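Local coordinates for aminotransferase AspB (Helicobacter pylori 26695, PDB 3EZS), which probably acts as a pyridoxal 5'-phosphate-dependent aminotransferase of the class I/II family, at residues A[165-170]-A[311-316]. Residues are numbered along the deposited sequence; the frame is centred on the assembly and turned at random.
Sequences NPTGRT and YVYLPV. With EDO (1,2-ethanediol), chain D.
The Asn-Pro-Thr-Gly turn of an aminotransferase of the class I/II family, N165 to G168, packs here against Y311 and Y313 on the edge strand 311-315, a worked example of how a loop that probably borders the active site can be seated on a neighbouring sheet without one direct hydrogen bond. The N165 amide lies over one face of the Y311 ring, its plane turned only 20° from that of the ring. OD1 sits 3.6 Å above the ring plane, offset toward the rim, and N165 CG is 3.7 Å from Y311 CE2. The polar atoms find their hydrogen bonds outside the pair: N165 OD1 accepts from R351 NH1, and Y311 OH is hydrogen-bonded to Y196 OH. In fold-type I relatives the asparagine of this motif and the counterparts of Y196 and R351 line the cofactor and substrate site, and the same use is likely here; one bound 1,2-ethanediol, close to the N165 side chain, is consistent with a pocket, while a different one donates from O1 to R169 O at 2.9 Å.

The peptide bond before P166 is cis, and beyond it the P166 carbonyl O comes 3.7 Å from both Y311 CB and Y313 CD1. Y313 is gripped from the loop side by two residues. P166 CG touches CE1 of its ring at 3.9 Å, while T167 CG2 stands almost exactly over the ring centre, 3.9 Å from the centroid and 7° off the normal, a CH-pi contact. At chi1 67° CG2 is anti to the carbonyl carbon, and the rotation is held by OG1, which accepts from R169 N at 3.1 Å in an ST turn and is hydrogen-bonded to N164 OD1. The Y313 ring stacks with Y349 on the adjacent strand 349-353.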
loop_
_atom_site.group_PDB
_atom_site.type_symbol
_atom_site.label_atom_id
_atom_site.label_comp_id
_atom_site.label_asym_id
_atom_site.label_seq_id
_atom_site.Cartn_x
_atom_site.Cartn_y
_atom_site.Cartn_z
ATOM N N ASN A 165 -1.541 -12.888 19.353
ATOM C CA ASN A 165 -0.090 -12.859 19.247
ATOM C C ASN A 165 0.273 -11.862 20.357
ATOM O O ASN A 165 -0.139 -10.710 20.291
ATOM C CB ASN A 165 0.376 -12.335 17.886
ATOM C CG ASN A 165 1.882 -12.095 17.821
ATOM O OD1 ASN A 165 2.635 -12.431 18.740
ATOM N ND2 ASN A 165 2.322 -11.494 16.730
ATOM N N PRO A 166 1.102 -12.261 21.338
ATOM C CA PRO A 166 1.874 -13.488 21.560
ATOM C C PRO A 166 1.373 -14.578 22.537
ATOM O O PRO A 166 2.064 -15.599 22.696
ATOM C CB PRO A 166 3.143 -12.907 22.173
ATOM C CG PRO A 166 2.600 -11.878 23.093
ATOM C CD PRO A 166 1.363 -11.298 22.424
ATOM N N THR A 167 0.234 -14.384 23.193
ATOM C CA THR A 167 -0.194 -15.314 24.245
ATOM C C THR A 167 -1.000 -16.521 23.789
ATOM O O THR A 167 -1.128 -17.492 24.533
ATOM C CB THR A 167 -1.066 -14.593 25.293
ATOM O OG1 THR A 167 -2.302 -14.203 24.694
ATOM C CG2 THR A 167 -0.354 -13.364 25.914
ATOM N N GLY A 168 -1.585 -16.447 22.594
ATOM C CA GLY A 168 -2.469 -17.490 22.113
ATOM C C GLY A 168 -3.886 -17.395 22.674
ATOM O O GLY A 168 -4.774 -18.132 22.232
ATOM N N ARG A 169 -4.114 -16.505 23.644
ATOM C CA ARG A 169 -5.427 -16.355 24.262
ATOM C C ARG A 169 -6.492 -16.074 23.228
ATOM O O ARG A 169 -6.339 -15.161 22.407
ATOM C CB ARG A 169 -5.417 -15.224 25.285
ATOM C CG ARG A 169 -6.775 -14.963 25.984
ATOM C CD ARG A 169 -7.221 -16.119 26.882
ATOM N NE ARG A 169 -8.224 -15.666 27.864
ATOM C CZ ARG A 169 -9.541 -15.610 27.672
ATOM N NH1 ARG A 169 -10.094 -15.964 26.527
ATOM N NH2 ARG A 169 -10.319 -15.170 28.646
ATOM N N THR A 170 -7.566 -16.864 23.295
ATOM C CA THR A 170 -8.676 -16.787 22.353
ATOM C C THR A 170 -9.979 -16.548 23.122
ATOM O O THR A 170 -10.310 -17.274 24.048
ATOM C CB THR A 170 -8.738 -18.077 21.472
ATOM O OG1 THR A 170 -7.570 -18.120 20.652
ATOM C CG2 THR A 170 -9.959 -18.116 20.547
ATOM N N TYR A 311 2.052 -19.997 18.696
ATOM C CA TYR A 311 2.981 -19.522 19.717
ATOM C C TYR A 311 2.919 -20.302 21.030
ATOM O O TYR A 311 1.928 -20.986 21.323
ATOM C CB TYR A 311 2.746 -18.041 20.044
ATOM C CG TYR A 311 2.842 -17.136 18.845
ATOM C CD1 TYR A 311 4.058 -16.922 18.211
ATOM C CD2 TYR A 311 1.712 -16.516 18.325
ATOM C CE1 TYR A 311 4.143 -16.111 17.085
ATOM C CE2 TYR A 311 1.791 -15.704 17.206
ATOM C CZ TYR A 311 3.009 -15.521 16.582
ATOM O OH TYR A 311 3.095 -14.718 15.460
ATOM N N VAL A 312 4.015 -20.199 21.782
ATOM C CA VAL A 312 4.108 -20.663 23.158
ATOM C C VAL A 312 4.587 -19.433 23.929
ATOM O O VAL A 312 5.619 -18.858 23.578
ATOM C CB VAL A 312 5.107 -21.798 23.354
ATOM C CG1 VAL A 312 5.186 -22.192 24.840
ATOM C CG2 VAL A 312 4.734 -23.009 22.465
ATOM N N TYR A 313 3.807 -19.006 24.928
ATOM C CA TYR A 313 4.130 -17.859 25.793
ATOM C C TYR A 313 4.718 -18.520 27.041
ATOM O O TYR A 313 3.990 -18.864 27.976
ATOM C CB TYR A 313 2.842 -17.056 26.068
ATOM C CG TYR A 313 3.036 -15.674 26.638
ATOM C CD1 TYR A 313 3.698 -14.677 25.913
ATOM C CD2 TYR A 313 2.520 -15.338 27.875
ATOM C CE1 TYR A 313 3.865 -13.395 26.436
ATOM C CE2 TYR A 313 2.678 -14.054 28.402
ATOM C CZ TYR A 313 3.346 -13.090 27.683
ATOM O OH TYR A 313 3.487 -11.822 28.234
ATOM N N LEU A 314 6.035 -18.729 27.016
ATOM C CA LEU A 314 6.743 -19.542 28.015
ATOM C C LEU A 314 7.222 -18.806 29.277
ATOM O O LEU A 314 8.063 -17.917 29.175
ATOM C CB LEU A 314 7.938 -20.217 27.334
ATOM C CG LEU A 314 8.639 -21.392 28.026
ATOM C CD1 LEU A 314 7.741 -22.628 28.052
ATOM C CD2 LEU A 314 9.958 -21.693 27.296
ATOM N N PRO A 315 6.688 -19.181 30.464
ATOM C CA PRO A 315 7.127 -18.556 31.710
ATOM C C PRO A 315 8.546 -18.934 32.022
ATOM O O PRO A 315 8.874 -20.105 31.997
ATOM C CB PRO A 315 6.203 -19.158 32.786
ATOM C CG PRO A 315 5.106 -19.839 32.062
ATOM C CD PRO A 315 5.636 -20.192 30.700
ATOM N N VAL A 316 9.376 -17.933 32.278
ATOM C CA VAL A 316 10.794 -18.114 32.640
ATOM C C VAL A 316 11.041 -17.095 33.749
ATOM O O VAL A 316 10.176 -16.260 34.028
ATOM C CB VAL A 316 11.726 -17.905 31.420
ATOM C CG1 VAL A 316 11.480 -18.990 30.390
ATOM C CG2 VAL A 316 11.503 -16.531 30.793
HETATM C C1 EDO D . -7.146 -12.034 23.841
HETATM O O1 EDO D . -7.810 -12.734 22.775
HETATM C C2 EDO D . -7.384 -10.541 23.666
HETATM O O2 EDO D . -7.152 -10.152 22.325
#